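Local structure of putative N-acetylneuraminate lyase ([Ruminococcus] gnavus ATCC 29149, 6RB7) at residues S230-G235 / K253-I258; P224-M229 / E275-M280. The protein belongs to the dihydrodipicolinate synthetase family, folds as an eight-stranded (beta/alpha) barrel with extra C-terminal helices, and forms an assembly of four chains. All coordinates share one frame; numbering follows the deposited sequence.

Contact 1. Residues S230-G235 / K253-I258; sequences SGRVIG and KLDECI
Arg232 reaches from helix 228-234 to Asp255 and Ile258 on helix 248-259. Start at its CB, which lies 4.2 Å from CD1 of Ile258. From there the chain bends at both chi2 and chi3, so it hooks round instead of running straight out, and CD comes within 4.0 Å of Asp255 OD1. That double bend turns the guanidinium so that its NE side meets the acid. NE donates to Asp255 OD1 at 2.8 Å, and NH2 donates to the same OD1 at 2.9 Å. One oxygen, approached on its syn side but from positions tilted out of the carboxylate plane, is therefore gripped by two N-H groups in a side-on salt bridge. OD1 lies practically in the guanidinium plane, but the carboxylate is turned nearly perpendicular to it, the two planes being 82° apart. On the Asp255 side, a CG set anti to the backbone N (chi1 -152°) swings the carboxylate across the gap. Ile258 CG2 sits over one face of the guanidinium, 3.9 Å from Arg232 NH2, and the same methyl meets Val233 CG1 at 4.2 Å. Two more bonds help fix the rotation of the charged group: NH1 to the carbonyl O of Ala236, and NH2 to OD1 of Asn259. Ala236 follows Gly235, whose positive phi closes the helix in a Schellman motif. The short helical segments run at 35° to each other with their axes 10.9 Å apart, a spacing that the long arginine bridges. Phe228, on the same helix as Arg232, packs against Asp255 and Ile258, while Val233 also touches Val233 of the second subunit. The contact thus joins the consecutive outer helices 228-234 and 248-259, which flank strand 238-241 in sequence, at a subunit interface.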
# COMPACT_ATOMS: atom_id res chain seq x y z
N SER A 230 -14.21 -19.67 -6.70
CA SER A 230 -14.75 -18.31 -6.89
C SER A 230 -14.24 -17.74 -8.20
O SER A 230 -15.02 -17.04 -8.89
CB SER A 230 -14.37 -17.45 -5.72
OG SER A 230 -15.07 -17.83 -4.55
N GLY A 231 -12.96 -17.90 -8.52
CA GLY A 231 -12.42 -17.41 -9.80
C GLY A 231 -13.01 -18.18 -10.96
O GLY A 231 -13.28 -17.56 -12.00
N ARG A 232 -13.15 -19.48 -10.81
CA ARG A 232 -13.77 -20.34 -11.85
C ARG A 232 -15.18 -19.87 -12.18
O ARG A 232 -15.46 -19.59 -13.36
CB ARG A 232 -13.71 -21.79 -11.40
CG ARG A 232 -12.32 -22.40 -11.52
CD ARG A 232 -11.86 -22.76 -12.95
NE ARG A 232 -12.66 -23.93 -13.33
CZ ARG A 232 -13.74 -23.91 -14.08
NH1 ARG A 232 -14.18 -22.83 -14.68
NH2 ARG A 232 -14.40 -25.04 -14.28
N VAL A 233 -16.04 -19.67 -11.17
CA VAL A 233 -17.46 -19.38 -11.52
C VAL A 233 -17.58 -18.00 -12.15
O VAL A 233 -18.56 -17.79 -12.86
CB VAL A 233 -18.42 -19.57 -10.34
CG1 VAL A 233 -18.44 -21.02 -9.90
CG2 VAL A 233 -18.17 -18.62 -9.18
N ILE A 234 -16.68 -17.06 -11.87
CA ILE A 234 -16.87 -15.69 -12.40
C ILE A 234 -16.21 -15.55 -13.76
O ILE A 234 -16.35 -14.47 -14.34
CB ILE A 234 -16.41 -14.63 -11.39
CG1 ILE A 234 -17.20 -13.33 -11.57
CG2 ILE A 234 -14.90 -14.42 -11.49
CD1 ILE A 234 -16.91 -12.31 -10.46
N GLY A 235 -15.59 -16.60 -14.28
CA GLY A 235 -15.17 -16.58 -15.70
C GLY A 235 -13.79 -17.12 -16.01
O GLY A 235 -13.44 -17.13 -17.20
N LYS A 253 -11.19 -32.97 -8.57
CA LYS A 253 -12.56 -33.24 -8.07
C LYS A 253 -13.31 -31.93 -7.83
O LYS A 253 -14.49 -31.86 -8.15
CB LYS A 253 -12.50 -34.11 -6.82
CG LYS A 253 -13.88 -34.60 -6.39
CD LYS A 253 -14.43 -35.62 -7.35
CE LYS A 253 -15.78 -36.14 -6.89
NZ LYS A 253 -16.26 -37.24 -7.77
N LEU A 254 -12.62 -30.92 -7.33
CA LEU A 254 -13.22 -29.57 -7.16
C LEU A 254 -13.72 -29.09 -8.52
O LEU A 254 -14.86 -28.63 -8.61
CB LEU A 254 -12.16 -28.65 -6.57
CG LEU A 254 -12.54 -27.20 -6.34
CD1 LEU A 254 -13.85 -27.03 -5.62
CD2 LEU A 254 -11.45 -26.51 -5.58
N ASP A 255 -12.89 -29.18 -9.54
CA ASP A 255 -13.24 -28.69 -10.89
C ASP A 255 -14.43 -29.49 -11.42
O ASP A 255 -15.33 -28.89 -12.05
CB ASP A 255 -12.03 -28.74 -11.80
CG ASP A 255 -12.04 -27.71 -12.89
OD1 ASP A 255 -12.63 -26.65 -12.66
OD2 ASP A 255 -11.50 -28.01 -13.96
N GLU A 256 -14.46 -30.79 -11.18
CA GLU A 256 -15.60 -31.65 -11.61
C GLU A 256 -16.88 -31.16 -10.93
O GLU A 256 -17.92 -30.99 -11.63
CB GLU A 256 -15.29 -33.11 -11.25
CG GLU A 256 -16.36 -34.06 -11.70
CD GLU A 256 -16.16 -35.45 -11.09
OE1 GLU A 256 -16.66 -35.67 -9.98
OE2 GLU A 256 -15.40 -36.22 -11.64
N CYS A 257 -16.84 -30.86 -9.64
CA CYS A 257 -18.02 -30.35 -8.91
C CYS A 257 -18.45 -29.00 -9.49
O CYS A 257 -19.68 -28.80 -9.69
CB CYS A 257 -17.77 -30.21 -7.43
SG CYS A 257 -17.51 -31.79 -6.59
N ILE A 258 -17.51 -28.10 -9.75
CA ILE A 258 -17.88 -26.77 -10.32
C ILE A 258 -18.56 -26.96 -11.67
O ILE A 258 -19.61 -26.33 -11.91
CB ILE A 258 -16.65 -25.87 -10.41
CG1 ILE A 258 -16.15 -25.49 -9.00
CG2 ILE A 258 -16.92 -24.63 -11.28
CD1 ILE A 258 -14.71 -25.09 -9.01

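Contact 2. Residues P224-M229 / E275-M280; sequences PDEQFM and EIIYKM
Just beyond the C-terminal end of barrel strand 219-222, a short 3-10 turn carries Asp225 and Glu226 against Ile277 and Tyr278 of helix 263-281. Ile277 supplies most of the contact from its helix: its CD1 lies 4.0 Å from Asp225 CB and equally 4.0 Å from Glu226 CG, so the methyl touches the aliphatic part of both acidic side chains. Its other branch, CG2, approaches the Glu226 carboxylate, with 3.5 Å to OE2. The bend in Glu226 at chi2 (89°) keeps the carboxylate alongside this isoleucine. Beside it, Tyr278 CE1 comes 4.1 Å from Glu226 CG, meeting the ring obliquely, and the carboxylate and ring planes are turned only 23° from one another. Across these two segments the contacts are van der Waals ones, and the polar ends find partners elsewhere. Asp225 OD2 bonds to Thr243 OG1, Tyr278 OH to Gln208 OE1 of the second subunit, and Glu226 OE2 to a bound Tris molecule, probably from the crystallisation liquor; Asp225 N donates to another oxygen of the same molecule. The turn is tied to helix 263-281 through its backbone as well, since Asp225 O and Glu226 O accept from the side chains of Gln270 and Asn274. Loops after the strand ends form the mouth of a (beta/alpha)8 barrel, and here one of them is backed by helix 263-281, the first of the C-terminal helices that this family adds to that barrel.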
# COMPACT_ATOMS: atom_id res chain seq x y z
N PRO A 224 -4.94 -17.60 -7.54
CA PRO A 224 -4.98 -17.80 -6.08
C PRO A 224 -5.71 -19.11 -5.74
O PRO A 224 -6.95 -19.19 -5.88
CB PRO A 224 -5.73 -16.59 -5.54
CG PRO A 224 -5.59 -15.56 -6.65
CD PRO A 224 -5.71 -16.41 -7.91
N ASP A 225 -4.96 -20.13 -5.32
CA ASP A 225 -5.55 -21.48 -5.16
C ASP A 225 -6.70 -21.44 -4.13
O ASP A 225 -7.68 -22.22 -4.26
CB ASP A 225 -4.49 -22.46 -4.70
CG ASP A 225 -3.25 -22.56 -5.61
OD1 ASP A 225 -3.17 -21.81 -6.60
OD2 ASP A 225 -2.41 -23.45 -5.34
N GLU A 226 -6.56 -20.61 -3.10
CA GLU A 226 -7.53 -20.48 -2.00
C GLU A 226 -8.87 -19.94 -2.50
O GLU A 226 -9.86 -20.01 -1.79
CB GLU A 226 -6.97 -19.50 -0.96
CG GLU A 226 -5.66 -19.95 -0.31
CD GLU A 226 -4.37 -19.54 -1.03
OE1 GLU A 226 -4.38 -19.15 -2.24
OE2 GLU A 226 -3.30 -19.54 -0.35
N GLN A 227 -8.90 -19.40 -3.70
CA GLN A 227 -10.13 -18.80 -4.31
C GLN A 227 -10.55 -19.58 -5.58
O GLN A 227 -11.37 -19.07 -6.34
CB GLN A 227 -9.85 -17.33 -4.62
CG GLN A 227 -9.45 -16.53 -3.40
CD GLN A 227 -9.30 -15.03 -3.62
OE1 GLN A 227 -9.46 -14.28 -2.65
NE2 GLN A 227 -9.02 -14.57 -4.87
N PHE A 228 -10.00 -20.77 -5.80
CA PHE A 228 -10.22 -21.58 -7.03
C PHE A 228 -11.69 -21.54 -7.47
O PHE A 228 -11.97 -21.11 -8.62
CB PHE A 228 -9.72 -23.00 -6.78
CG PHE A 228 -9.74 -23.93 -7.95
CD1 PHE A 228 -10.93 -24.45 -8.43
CD2 PHE A 228 -8.56 -24.34 -8.56
CE1 PHE A 228 -10.94 -25.35 -9.49
CE2 PHE A 228 -8.57 -25.27 -9.58
CZ PHE A 228 -9.76 -25.74 -10.07
N MET A 229 -12.61 -21.91 -6.59
CA MET A 229 -14.01 -22.08 -7.03
C MET A 229 -14.62 -20.73 -7.39
O MET A 229 -15.46 -20.66 -8.33
CB MET A 229 -14.86 -22.80 -5.99
CG MET A 229 -15.07 -22.07 -4.73
SD MET A 229 -15.98 -23.13 -3.54
CE MET A 229 -17.56 -23.30 -4.33
N GLU A 275 -7.58 -25.41 4.21
CA GLU A 275 -7.04 -25.82 5.54
C GLU A 275 -5.64 -26.41 5.36
O GLU A 275 -4.75 -26.13 6.19
CB GLU A 275 -8.04 -26.80 6.16
CG GLU A 275 -7.72 -27.23 7.56
CD GLU A 275 -8.69 -28.27 8.12
OE1 GLU A 275 -9.11 -29.24 7.37
OE2 GLU A 275 -9.03 -28.12 9.31
N ILE A 276 -5.46 -27.24 4.34
CA ILE A 276 -4.15 -27.84 4.05
C ILE A 276 -3.16 -26.73 3.70
O ILE A 276 -2.02 -26.75 4.18
CB ILE A 276 -4.27 -28.92 2.95
CG1 ILE A 276 -5.05 -30.12 3.49
CG2 ILE A 276 -2.93 -29.31 2.37
CD1 ILE A 276 -5.69 -30.96 2.45
N ILE A 277 -3.53 -25.78 2.83
CA ILE A 277 -2.61 -24.69 2.47
C ILE A 277 -2.19 -23.94 3.73
O ILE A 277 -0.98 -23.65 3.90
CB ILE A 277 -3.25 -23.75 1.44
CG1 ILE A 277 -3.51 -24.50 0.12
CG2 ILE A 277 -2.39 -22.52 1.24
CD1 ILE A 277 -4.31 -23.71 -0.86
N TYR A 278 -3.14 -23.61 4.61
CA TYR A 278 -2.81 -22.82 5.80
C TYR A 278 -1.84 -23.64 6.68
O TYR A 278 -0.84 -23.05 7.20
CB TYR A 278 -4.04 -22.37 6.55
CG TYR A 278 -5.05 -21.63 5.69
CD1 TYR A 278 -4.66 -20.84 4.62
CD2 TYR A 278 -6.40 -21.78 5.92
CE1 TYR A 278 -5.60 -20.21 3.83
CE2 TYR A 278 -7.35 -21.12 5.15
CZ TYR A 278 -6.95 -20.34 4.10
OH TYR A 278 -7.86 -19.73 3.28
N LYS A 279 -2.06 -24.94 6.78
CA LYS A 279 -1.13 -25.80 7.55
C LYS A 279 0.26 -25.79 6.91
O LYS A 279 1.26 -25.60 7.61
CB LYS A 279 -1.70 -27.21 7.64
CG LYS A 279 -0.82 -28.19 8.44
CD LYS A 279 -0.66 -27.83 9.87
CE LYS A 279 -1.95 -27.80 10.64
NZ LYS A 279 -1.65 -27.72 12.10
N MET A 280 0.36 -25.92 5.60
CA MET A 280 1.68 -25.95 4.95
C MET A 280 2.37 -24.60 5.15
O MET A 280 3.59 -24.58 5.25
CB MET A 280 1.55 -26.25 3.47
CG MET A 280 0.95 -27.62 3.22
SD MET A 280 1.11 -28.21 1.52
CE MET A 280 0.14 -26.95 0.66

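Helix 228-234 ties the two contacts together: the 3-10 turn leading into it serves contact 2, Arg232 and Val233 near its other end serve contact 1, and the two centres lie about 14 Å apart. Along the chain the order is 224-229, 230-235, 253-258, 275-280, so contact 1 is nested inside the loop that contact 2 closes. Helices 248-259 and 263-281, the partners, follow each other directly. Phe228 and Met229 knit the two sites together, Phe228 CD1 lying 3.6 Å from Leu254 CD2 and Met229 CA 3.7 Å from Ile258 CD1. The last barrel helix and the first added helix thus pack on one element, and both contacts touch the second subunit.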